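Silicatein alpha (PDB 6ZQ3) probably promotes silica deposition in the spicules of a marine sponge, using a mature chain with the papain-family cysteine protease fold. Local coordinates at residues Gly119-Leu124 with Ala200-Asn205; Ala135-Gly140 with Ser161-Ala166; Val6-Lys11 with Ala126-Val131. All coordinates share one frame; numbering follows the deposited sequence.

Interaction 1 of 3, residues Gly119-Leu124 with Ala200-Asn205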
ATOM      1  N   GLY A 119       2.221  13.891   9.062  1.00 56.18           N
ATOM      2  CA  GLY A 119       2.677  15.110   8.383  1.00 54.80           C
ATOM      3  C   GLY A 119       4.173  15.245   8.105  1.00 56.62           C
ATOM      4  O   GLY A 119       4.590  16.189   7.431  1.00 60.99           O
ATOM      5  N   SER A 120       4.995  14.319   8.591  1.00 53.96           N
ATOM      6  CA  SER A 120       6.434  14.455   8.432  1.00 53.95           C
ATOM      7  C   SER A 120       6.942  13.637   7.258  1.00 54.22           C
ATOM      8  O   SER A 120       6.992  12.409   7.336  1.00 54.84           O
ATOM      9  CB  SER A 120       7.179  14.034   9.699  1.00 54.58           C
ATOM     10  OG  SER A 120       8.577  14.013   9.443  1.00 58.34           O
ATOM     11  N   GLU A 121       7.340  14.336   6.191  1.00 58.27           N
ATOM     12  CA  GLU A 121       7.879  13.707   4.983  1.00 57.36           C
ATOM     13  C   GLU A 121       9.360  13.328   5.098  1.00 57.21           C
ATOM     14  O   GLU A 121       9.862  12.504   4.323  1.00 58.85           O
ATOM     15  CB  GLU A 121       7.683  14.625   3.777  1.00 57.26           C
ATOM     16  CG  GLU A 121       6.230  14.826   3.375  1.00 59.70           C
ATOM     17  CD  GLU A 121       6.081  15.590   2.061  1.00 61.60           C
ATOM     18  OE1 GLU A 121       5.865  16.818   2.116  1.00 60.36           O
ATOM     19  OE2 GLU A 121       6.193  14.970   0.971  1.00 59.73           O
ATOM     20  N   SER A 122      10.073  13.938   6.039  1.00 56.33           N
ATOM     21  CA  SER A 122      11.473  13.562   6.287  1.00 56.89           C
ATOM     22  C   SER A 122      11.567  12.239   7.070  1.00 53.45           C
ATOM     23  O   SER A 122      12.467  11.449   6.830  1.00 59.00           O
ATOM     24  CB  SER A 122      12.191  14.673   7.025  1.00 54.24           C
ATOM     25  OG  SER A 122      11.539  14.915   8.250  1.00 58.47           O
ATOM     26  N   ASP A 123      10.544  11.975   7.877  1.00 51.86           N
ATOM     27  CA  ASP A 123      10.442  10.726   8.610  1.00 55.19           C
ATOM     28  C   ASP A 123       9.967   9.673   7.605  1.00 54.02           C
ATOM     29  O   ASP A 123      10.403   8.523   7.647  1.00 47.94           O
ATOM     30  CB  ASP A 123       9.447  10.853   9.762  1.00 57.30           C
ATOM     31  N   LEU A 124       9.070  10.078   6.703  1.00 52.31           N
ATOM     32  CA  LEU A 124       8.563   9.191   5.668  1.00 54.22           C
ATOM     33  C   LEU A 124       9.708   8.764   4.730  1.00 55.78           C
ATOM     34  O   LEU A 124       9.834   7.587   4.393  1.00 58.19           O
ATOM     35  CB  LEU A 124       7.422   9.862   4.894  1.00 58.47           C
ATOM     36  CG  LEU A 124       6.794   9.122   3.701  1.00 58.42           C
ATOM     37  CD1 LEU A 124       6.425   7.682   4.012  1.00 56.13           C
ATOM     38  CD2 LEU A 124       5.560   9.876   3.220  1.00 59.89           C
ATOM     39  N   ALA A 200       3.864  14.757  -5.466  1.00 53.25           N
ATOM     40  CA  ALA A 200       4.703  15.910  -5.097  1.00 52.72           C
ATOM     41  C   ALA A 200       5.397  15.662  -3.760  1.00 48.74           C
ATOM     42  O   ALA A 200       4.755  15.342  -2.745  1.00 43.40           O
ATOM     43  CB  ALA A 200       3.860  17.181  -5.044  1.00 53.45           C
ATOM     44  N   ARG A 201       6.715  15.755  -3.756  1.00 46.65           N
ATOM     45  CA  ARG A 201       7.438  15.535  -2.519  1.00 48.69           C
ATOM     46  C   ARG A 201       7.922  16.816  -1.946  1.00 50.44           C
ATOM     47  O   ARG A 201       8.461  17.648  -2.668  1.00 54.83           O
ATOM     48  CB  ARG A 201       8.642  14.636  -2.737  1.00 52.38           C
ATOM     49  CG  ARG A 201       9.352  14.279  -1.447  1.00 53.33           C
ATOM     50  CD  ARG A 201      10.185  13.028  -1.616  1.00 56.98           C
ATOM     51  NE  ARG A 201      11.614  13.314  -1.588  1.00 59.73           N
ATOM     52  CZ  ARG A 201      12.442  13.245  -2.624  1.00 60.93           C
ATOM     53  NH1 ARG A 201      13.717  13.512  -2.442  1.00 64.34           N
ATOM     54  NH2 ARG A 201      12.026  12.896  -3.833  1.00 68.25           N
ATOM     55  N   ASN A 202       7.779  16.936  -0.635  1.00 56.77           N
ATOM     56  CA  ASN A 202       8.249  18.090   0.144  1.00 61.82           C
ATOM     57  C   ASN A 202       7.484  19.364  -0.132  1.00 60.39           C
ATOM     58  O   ASN A 202       7.997  20.456   0.057  1.00 53.42           O
ATOM     59  CB  ASN A 202       9.759  18.317  -0.032  1.00 60.99           C
ATOM     60  CG  ASN A 202      10.588  17.362   0.802  1.00 66.83           C
ATOM     61  OD1 ASN A 202      10.163  16.882   1.865  1.00 73.50           O
ATOM     62  ND2 ASN A 202      11.790  17.094   0.333  1.00 67.87           N
ATOM     63  N   LYS A 203       6.240  19.212  -0.563  1.00 61.77           N
ATOM     64  CA  LYS A 203       5.378  20.350  -0.762  1.00 59.48           C
ATOM     65  C   LYS A 203       4.432  20.374   0.414  1.00 55.20           C
ATOM     66  O   LYS A 203       3.225  20.325   0.263  1.00 58.19           O
ATOM     67  CB  LYS A 203       4.647  20.243  -2.100  1.00 63.50           C
ATOM     68  CG  LYS A 203       5.541  20.415  -3.322  1.00 68.52           C
ATOM     69  CD  LYS A 203       6.254  21.763  -3.307  1.00 74.25           C
ATOM     70  CE  LYS A 203       6.856  22.136  -4.654  1.00 76.65           C
ATOM     71  NZ  LYS A 203       5.799  22.452  -5.663  1.00 83.27           N
ATOM     72  N   TYR A 204       5.001  20.427   1.610  1.00 57.70           N
ATOM     73  CA  TYR A 204       4.221  20.589   2.827  1.00 53.98           C
ATOM     74  C   TYR A 204       3.078  19.569   2.899  1.00 49.86           C
ATOM     75  O   TYR A 204       1.947  19.898   3.258  1.00 49.24           O
ATOM     76  CB  TYR A 204       3.688  22.023   2.886  1.00 58.89           C
ATOM     77  CG  TYR A 204       3.328  22.502   4.271  1.00 60.40           C
ATOM     78  CD1 TYR A 204       4.322  22.815   5.195  1.00 58.96           C
ATOM     79  CD2 TYR A 204       1.989  22.676   4.640  1.00 62.86           C
ATOM     80  CE1 TYR A 204       3.999  23.272   6.464  1.00 70.09           C
ATOM     81  CE2 TYR A 204       1.643  23.134   5.899  1.00 71.10           C
ATOM     82  CZ  TYR A 204       2.646  23.426   6.817  1.00 79.43           C
ATOM     83  OH  TYR A 204       2.295  23.873   8.084  1.00 85.13           O
ATOM     84  N   ASN A 205       3.400  18.325   2.557  1.00 47.49           N
ATOM     85  CA  ASN A 205       2.488  17.204   2.694  1.00 45.95           C
ATOM     86  C   ASN A 205       1.260  17.335   1.812  1.00 45.57           C
ATOM     87  O   ASN A 205       0.119  17.223   2.279  1.00 44.72           O
ATOM     88  CB  ASN A 205       2.079  16.989   4.163  1.00 48.12           C
ATOM     89  CG  ASN A 205       1.294  15.702   4.360  1.00 47.99           C
ATOM     90  OD1 ASN A 205       1.582  14.692   3.720  1.00 44.84           O
ATOM     91  ND2 ASN A 205       0.279  15.742   5.218  1.00 49.44           N
TER
HETATM   92  O   HOH W   1       4.396  17.090  -0.704  1.00 42.85           O
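E121 OE2 is gripped by two N-H groups: the backbone N202 N, at 3.0 Å with a nearly straight N-H...O angle of 169°, and the indole W181 NE1 of strand 180-184. The setting is a capped helix start in the papain fold. E121 opens helix 121-130, and S120 is the N-cap, its OG accepting from D123 N at 3.2 Å. The second carboxylate oxygen, E121 OE1, reaches N205 N at 2.9 Å. The two backbone donors lie off the carboxylate plane on opposite sides, N202 N by 39° at OE2 and N205 N by 48° at OE1, so the loop wraps round the flat group. A water widens the grip: it accepts from K203 N at 2.8 Å, and it lies 2.7 Å from A200 O and 3.2 Å from E121 OE1, either of which could take one of its protons. E121 CG stands anti to the carbonyl carbon and the chain is extended beyond it, which carries the acid from the helix start into the turn after strand 196-200. With N-H donors around it, at a helix N-terminus, the buried carboxylate would probably favour its ionised form. N205 is fixed in turn by its own amide, OD1 accepting from A210 N and ND2 bonding S211 OG. G119 CA packs against N205 ND2 at 4.0 Å at one end of the contact, and at the other E121 CB lies 3.9 Å from N202 OD1.

Interaction 2 of 3, residues Ala135-Gly140 with Ser161-Ala166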
ATOM      1  N   ALA A 135       3.137   1.961   3.338  1.00 39.23           N
ATOM      2  CA  ALA A 135       1.764   2.104   2.990  1.00 41.14           C
ATOM      3  C   ALA A 135       1.358   3.512   3.380  1.00 42.99           C
ATOM      4  O   ALA A 135       1.670   3.977   4.476  1.00 38.65           O
ATOM      5  CB  ALA A 135       0.934   1.069   3.714  1.00 43.65           C
ATOM      6  N   VAL A 136       0.724   4.205   2.437  1.00 47.20           N
ATOM      7  CA  VAL A 136       0.147   5.531   2.663  1.00 47.30           C
ATOM      8  C   VAL A 136      -1.314   5.619   2.192  1.00 47.14           C
ATOM      9  O   VAL A 136      -1.809   4.751   1.477  1.00 44.55           O
ATOM     10  CB  VAL A 136       0.944   6.620   1.927  1.00 47.43           C
ATOM     11  CG1 VAL A 136       2.415   6.602   2.332  1.00 44.36           C
ATOM     12  CG2 VAL A 136       0.769   6.483   0.409  1.00 50.00           C
ATOM     13  N   ALA A 137      -1.988   6.682   2.610  1.00 49.08           N
ATOM     14  CA  ALA A 137      -3.282   7.072   2.059  1.00 51.24           C
ATOM     15  C   ALA A 137      -3.282   8.550   1.666  1.00 54.11           C
ATOM     16  O   ALA A 137      -2.653   9.397   2.315  1.00 50.25           O
ATOM     17  CB  ALA A 137      -4.389   6.823   3.051  1.00 51.67           C
ATOM     18  N   ILE A 138      -4.023   8.855   0.609  1.00 57.63           N
ATOM     19  CA  ILE A 138      -4.069  10.209   0.076  1.00 56.90           C
ATOM     20  C   ILE A 138      -5.486  10.639  -0.194  1.00 59.75           C
ATOM     21  O   ILE A 138      -6.441   9.844  -0.093  1.00 59.06           O
ATOM     22  CB  ILE A 138      -3.281  10.328  -1.230  1.00 54.59           C
ATOM     23  CG1 ILE A 138      -3.884   9.418  -2.294  1.00 57.01           C
ATOM     24  CG2 ILE A 138      -1.814   9.986  -1.001  1.00 53.53           C
ATOM     25  CD1 ILE A 138      -3.210   9.580  -3.631  1.00 63.29           C
ATOM     26  N   ASP A 139      -5.589  11.929  -0.483  1.00 62.29           N
ATOM     27  CA  ASP A 139      -6.715  12.502  -1.184  1.00 64.22           C
ATOM     28  C   ASP A 139      -6.548  12.257  -2.699  1.00 60.12           C
ATOM     29  O   ASP A 139      -5.694  12.868  -3.348  1.00 53.32           O
ATOM     30  CB  ASP A 139      -6.764  14.006  -0.896  1.00 68.62           C
ATOM     31  CG  ASP A 139      -8.033  14.656  -1.399  1.00 72.50           C
ATOM     32  OD1 ASP A 139      -8.930  13.937  -1.919  1.00 70.79           O
ATOM     33  OD2 ASP A 139      -8.133  15.889  -1.255  1.00 74.01           O
ATOM     34  N   GLY A 140      -7.327  11.324  -3.234  1.00 57.03           N
ATOM     35  CA  GLY A 140      -7.435  11.123  -4.673  1.00 60.12           C
ATOM     36  C   GLY A 140      -8.788  11.559  -5.223  1.00 62.31           C
ATOM     37  O   GLY A 140      -9.286  10.957  -6.168  1.00 64.40           O
ATOM     38  N   SER A 161      -5.883  16.052   4.886  1.00 75.95           N
ATOM     39  CA  SER A 161      -6.504  15.526   6.112  1.00 78.25           C
ATOM     40  C   SER A 161      -7.561  14.449   5.891  1.00 84.82           C
ATOM     41  O   SER A 161      -7.564  13.430   6.605  1.00 95.98           O
ATOM     42  CB  SER A 161      -7.117  16.677   6.895  1.00 79.57           C
ATOM     43  OG  SER A 161      -6.177  17.732   6.998  1.00 87.80           O
ATOM     44  N   SER A 162      -8.482  14.690   4.952  1.00 85.52           N
ATOM     45  CA  SER A 162      -9.508  13.702   4.594  1.00 81.95           C
ATOM     46  C   SER A 162      -9.064  12.951   3.350  1.00 73.49           C
ATOM     47  O   SER A 162      -9.141  13.461   2.219  1.00 62.98           O
ATOM     48  CB  SER A 162     -10.880  14.342   4.368  1.00 91.28           C
ATOM     49  OG  SER A 162     -11.009  14.828   3.044  1.00 90.26           O
ATOM     50  N   LEU A 163      -8.631  11.720   3.602  1.00 61.22           N
ATOM     51  CA  LEU A 163      -7.950  10.878   2.654  1.00 60.95           C
ATOM     52  C   LEU A 163      -8.913   9.771   2.255  1.00 57.92           C
ATOM     53  O   LEU A 163      -9.655   9.252   3.085  1.00 58.62           O
ATOM     54  CB  LEU A 163      -6.713  10.262   3.322  1.00 60.36           C
ATOM     55  CG  LEU A 163      -5.911  11.197   4.243  1.00 59.39           C
ATOM     56  CD1 LEU A 163      -5.110  10.417   5.279  1.00 54.80           C
ATOM     57  CD2 LEU A 163      -5.017  12.123   3.431  1.00 59.97           C
ATOM     58  N   ASN A 164      -8.864   9.372   0.999  1.00 50.92           N
ATOM     59  CA  ASN A 164      -9.848   8.459   0.479  1.00 53.05           C
ATOM     60  C   ASN A 164      -9.248   7.309  -0.330  1.00 50.51           C
ATOM     61  O   ASN A 164      -9.992   6.500  -0.896  1.00 49.35           O
ATOM     62  CB  ASN A 164     -10.807   9.259  -0.389  1.00 57.91           C
ATOM     63  CG  ASN A 164     -10.072  10.084  -1.420  1.00 65.95           C
ATOM     64  OD1 ASN A 164      -9.349   9.535  -2.252  1.00 83.57           O
ATOM     65  ND2 ASN A 164     -10.198  11.405  -1.340  1.00 73.42           N
ATOM     66  N   HIS A 165      -7.926   7.217  -0.403  1.00 45.52           N
ATOM     67  CA  HIS A 165      -7.334   6.172  -1.243  1.00 49.11           C
ATOM     68  C   HIS A 165      -5.933   5.867  -0.749  1.00 45.78           C
ATOM     69  O   HIS A 165      -5.194   6.773  -0.366  1.00 41.15           O
ATOM     70  CB  HIS A 165      -7.334   6.588  -2.733  1.00 51.51           C
ATOM     71  CG  HIS A 165      -6.815   5.527  -3.651  1.00 60.63           C
ATOM     72  ND1 HIS A 165      -7.565   4.431  -4.021  1.00 64.62           N
ATOM     73  CD2 HIS A 165      -5.620   5.392  -4.278  1.00 66.10           C
ATOM     74  CE1 HIS A 165      -6.853   3.662  -4.827  1.00 67.13           C
ATOM     75  NE2 HIS A 165      -5.671   4.225  -5.003  1.00 64.81           N
ATOM     76  N   ALA A 166      -5.596   4.582  -0.751  1.00 41.72           N
ATOM     77  CA  ALA A 166      -4.382   4.082  -0.145  1.00 41.34           C
ATOM     78  C   ALA A 166      -3.515   3.436  -1.200  1.00 41.81           C
ATOM     79  O   ALA A 166      -4.025   2.798  -2.125  1.00 39.65           O
ATOM     80  CB  ALA A 166      -4.709   3.057   0.950  1.00 40.49           C
TER
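D139 and N164 meet through their side chains just beyond the paired strands. From D139 CB, 4.0 Å from S162 O, the chain runs to a CG that stands anti to the backbone N (chi1 -171°). The carboxylate then ends in OD1, which takes N164 ND2 at 2.9 Å on its anti side, somewhat out of the plane. The two side chains cross obliquely, with carboxylate and amide planes 77° apart. OD1 also accepts from E141 N, and OD2 from S159 N. An alanine at D139 would probably leave N164 ND2 and the backbone N-H groups of E141 and S159 without this acceptor and let the amide turn more freely. The other branch of that amide, N164 OD1, accepts from G140 N at 2.9 Å.

Between the strands lies a classic beta bulge: N164 and H165 both face I138, whose O accepts from N164 N at 2.7 Å and from H165 N at 3.0 Å. In return I138 N donates to H165 O at 2.6 Å, with a C=O...N angle of 170°. As a hydrogen-bonded antiparallel pair, I138 and H165 put their side chains on the same face of the sheet, and H165 NE2 bonds N185 OD1, a His-Asn pairing as in papain-like active sites. On the opposite face A137 CB lies 4.3 Å from A166 CB, near M71 of helix 71-80.

Interaction 3 of 3, residues Val6-Lys11 with Ala126-Val131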
ATOM      1  N   VAL A   6      15.581   6.300  -4.499  1.00 67.55           N
ATOM      2  CA  VAL A   6      15.462   4.850  -4.396  1.00 63.37           C
ATOM      3  C   VAL A   6      14.297   4.384  -5.254  1.00 57.66           C
ATOM      4  O   VAL A   6      13.397   5.144  -5.558  1.00 53.51           O
ATOM      5  CB  VAL A   6      15.213   4.334  -2.951  1.00 66.93           C
ATOM      6  CG1 VAL A   6      15.916   2.995  -2.734  1.00 65.06           C
ATOM      7  CG2 VAL A   6      15.695   5.324  -1.915  1.00 71.78           C
ATOM      8  N   ASP A   7      14.345   3.118  -5.643  1.00 55.95           N
ATOM      9  CA  ASP A   7      13.188   2.396  -6.115  1.00 50.36           C
ATOM     10  C   ASP A   7      13.421   0.966  -5.668  1.00 49.33           C
ATOM     11  O   ASP A   7      14.449   0.370  -6.020  1.00 48.27           O
ATOM     12  CB  ASP A   7      13.107   2.497  -7.628  1.00 51.78           C
ATOM     13  CG  ASP A   7      12.016   1.634  -8.222  1.00 50.98           C
ATOM     14  OD1 ASP A   7      11.475   0.747  -7.536  1.00 54.12           O
ATOM     15  OD2 ASP A   7      11.701   1.840  -9.402  1.00 55.77           O
ATOM     16  N   TRP A   8      12.487   0.409  -4.896  1.00 48.14           N
ATOM     17  CA  TRP A   8      12.727  -0.885  -4.242  1.00 48.27           C
ATOM     18  C   TRP A   8      12.653  -2.085  -5.188  1.00 52.30           C
ATOM     19  O   TRP A   8      12.948  -3.217  -4.776  1.00 47.38           O
ATOM     20  CB  TRP A   8      11.790  -1.075  -3.056  1.00 52.85           C
ATOM     21  CG  TRP A   8      12.275  -0.357  -1.863  1.00 52.76           C
ATOM     22  CD1 TRP A   8      11.725   0.737  -1.277  1.00 51.49           C
ATOM     23  CD2 TRP A   8      13.453  -0.663  -1.121  1.00 54.65           C
ATOM     24  NE1 TRP A   8      12.485   1.129  -0.209  1.00 49.30           N
ATOM     25  CE2 TRP A   8      13.553   0.282  -0.093  1.00 49.36           C
ATOM     26  CE3 TRP A   8      14.430  -1.659  -1.223  1.00 54.91           C
ATOM     27  CZ2 TRP A   8      14.592   0.269   0.827  1.00 53.46           C
ATOM     28  CZ3 TRP A   8      15.456  -1.677  -0.301  1.00 54.45           C
ATOM     29  CH2 TRP A   8      15.534  -0.716   0.709  1.00 52.97           C
ATOM     30  N   ARG A   9      12.293  -1.854  -6.456  1.00 51.54           N
ATOM     31  CA  ARG A   9      12.506  -2.887  -7.464  1.00 51.00           C
ATOM     32  C   ARG A   9      13.989  -3.162  -7.664  1.00 51.98           C
ATOM     33  O   ARG A   9      14.368  -4.220  -8.165  1.00 57.46           O
ATOM     34  CB  ARG A   9      11.893  -2.504  -8.780  1.00 51.18           C
ATOM     35  CG  ARG A   9      10.390  -2.563  -8.763  1.00 52.50           C
ATOM     36  CD  ARG A   9       9.839  -2.060 -10.078  1.00 53.47           C
ATOM     37  NE  ARG A   9      10.193  -0.657 -10.297  1.00 55.56           N
ATOM     38  CZ  ARG A   9       9.701   0.092 -11.274  1.00 57.47           C
ATOM     39  NH1 ARG A   9       8.834  -0.426 -12.145  1.00 58.40           N
ATOM     40  NH2 ARG A   9      10.071   1.368 -11.372  1.00 54.64           N
ATOM     41  N   THR A  10      14.827  -2.212  -7.279  1.00 50.06           N
ATOM     42  CA  THR A  10      16.267  -2.413  -7.307  1.00 53.00           C
ATOM     43  C   THR A  10      16.715  -3.547  -6.381  1.00 59.05           C
ATOM     44  O   THR A  10      17.741  -4.180  -6.626  1.00 62.01           O
ATOM     45  CB  THR A  10      16.967  -1.110  -6.923  1.00 51.26           C
ATOM     46  OG1 THR A  10      16.752  -0.175  -7.978  1.00 60.82           O
ATOM     47  CG2 THR A  10      18.416  -1.305  -6.789  1.00 56.05           C
ATOM     48  N   LYS A  11      15.939  -3.789  -5.322  1.00 58.76           N
ATOM     49  CA  LYS A  11      16.200  -4.862  -4.379  1.00 58.14           C
ATOM     50  C   LYS A  11      15.237  -6.050  -4.535  1.00 54.81           C
ATOM     51  O   LYS A  11      15.170  -6.922  -3.662  1.00 46.72           O
ATOM     52  CB  LYS A  11      16.156  -4.296  -2.962  1.00 59.68           C
ATOM     53  CG  LYS A  11      17.529  -4.190  -2.318  1.00 65.23           C
ATOM     54  CD  LYS A  11      18.039  -5.575  -1.961  1.00 72.05           C
ATOM     55  CE  LYS A  11      19.186  -5.531  -0.966  1.00 77.04           C
ATOM     56  NZ  LYS A  11      19.287  -6.844  -0.260  1.00 79.94           N
ATOM     57  N   ALA A 126      12.937   8.774   5.445  1.00 53.89           N
ATOM     58  CA  ALA A 126      13.787   7.923   6.258  1.00 51.16           C
ATOM     59  C   ALA A 126      13.231   6.494   6.327  1.00 46.29           C
ATOM     60  O   ALA A 126      13.987   5.530   6.240  1.00 48.94           O
ATOM     61  CB  ALA A 126      13.966   8.527   7.652  1.00 51.04           C
ATOM     62  N   ALA A 127      11.913   6.342   6.458  1.00 47.30           N
ATOM     63  CA  ALA A 127      11.304   4.996   6.465  1.00 45.01           C
ATOM     64  C   ALA A 127      11.501   4.295   5.141  1.00 48.47           C
ATOM     65  O   ALA A 127      11.876   3.124   5.102  1.00 47.15           O
ATOM     66  CB  ALA A 127       9.832   5.067   6.785  1.00 44.47           C
ATOM     67  N   VAL A 128      11.277   5.036   4.056  1.00 50.55           N
ATOM     68  CA  VAL A 128      11.280   4.460   2.714  1.00 53.28           C
ATOM     69  C   VAL A 128      12.690   4.062   2.280  1.00 53.58           C
ATOM     70  O   VAL A 128      12.885   3.010   1.653  1.00 52.30           O
ATOM     71  CB  VAL A 128      10.652   5.420   1.680  1.00 53.50           C
ATOM     72  CG1 VAL A 128      10.719   4.807   0.303  1.00 58.55           C
ATOM     73  CG2 VAL A 128       9.197   5.737   2.031  1.00 52.84           C
ATOM     74  N   ALA A 129      13.661   4.903   2.610  1.00 49.03           N
ATOM     75  CA  ALA A 129      15.062   4.627   2.292  1.00 51.66           C
ATOM     76  C   ALA A 129      15.638   3.482   3.111  1.00 51.73           C
ATOM     77  O   ALA A 129      16.247   2.570   2.574  1.00 56.76           O
ATOM     78  CB  ALA A 129      15.898   5.876   2.522  1.00 51.97           C
ATOM     79  N   ASN A 130      15.436   3.545   4.418  1.00 54.33           N
ATOM     80  CA  ASN A 130      16.111   2.666   5.371  1.00 57.04           C
ATOM     81  C   ASN A 130      15.363   1.380   5.743  1.00 57.22           C
ATOM     82  O   ASN A 130      15.978   0.420   6.206  1.00 66.26           O
ATOM     83  CB  ASN A 130      16.445   3.465   6.642  1.00 55.46           C
ATOM     84  N   VAL A 131      14.046   1.345   5.546  1.00 60.29           N
ATOM     85  CA  VAL A 131      13.251   0.162   5.936  1.00 56.20           C
ATOM     86  C   VAL A 131      12.630  -0.562   4.724  1.00 56.59           C
ATOM     87  O   VAL A 131      12.790  -1.786   4.561  1.00 53.57           O
ATOM     88  CB  VAL A 131      12.142   0.529   6.947  1.00 54.86           C
ATOM     89  CG1 VAL A 131      11.538  -0.732   7.523  1.00 58.96           C
ATOM     90  CG2 VAL A 131      12.677   1.426   8.074  1.00 53.68           C
TER
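W8 CG is anti to the carbonyl carbon and beside the backbone N (chi1 -80°), and chi2 of 111° turns the indole so that its N-H edge meets V128. The resulting bond, W8 NE1 to V128 O, measures 2.7 Å, and the oxygen lies only 5° out of the ring plane. Farther along the same edge, W8 CZ2 comes within 3.3 Å of A129 O, so two successive carbonyls in the last turn of helix 121-130 border the indole close to its plane. The evidence thus points to an in-plane edge contact rather than a stack. Apolar contact around it is sparse: V6 CG2 lies 4.3 Å from A129 CA, and V128 CG1 is 4.5 Å from W8 CD1.

The tryptophan begins a short 3-10 segment held by its own neighbours. D7 OD1 accepts from R9 N at 2.9 Å, forming an Asx turn, and R9 NH2 makes a salt bridge to D7 OD2 at 2.6 Å, in the guanidinium plane and on the syn lone pair. This pins the turn on the far side from the helix.

Strand 165-173 ties the two partners together: V6 and W8 hydrogen-bond through their backbones to Y172 and T170, while V128 packs on I169 and Y172 and A129 on Y172. Strand 134-138 meets the helix through V134, which touches A127 and V128, and strand 214-217 through Y215, which touches A127 and V131.

How the interactions relate
Interactions 1 and 3 hold opposite ends of helix 121-130, its N-terminal start and its last turn, with centres 16 Å apart. Interactions 1 and 2 are both partly buried, while interaction 3 is a surface contact. Their chemistry differs accordingly: a buried carboxylate meets N-H groups at the helix start, whereas late in the helix a single carbonyl oxygen receives an indole N-H. Interaction 2, whose centre is the nearest of the three to the centre of the chain (about 11 Å), relies mainly on backbone pairing, with an Asp-Asn-Gly set of bonds at its margin. Its strand 134-138 follows that helix in sequence, and strand 165-173, paired with both 134-138 and 6-7, links it to interaction 3.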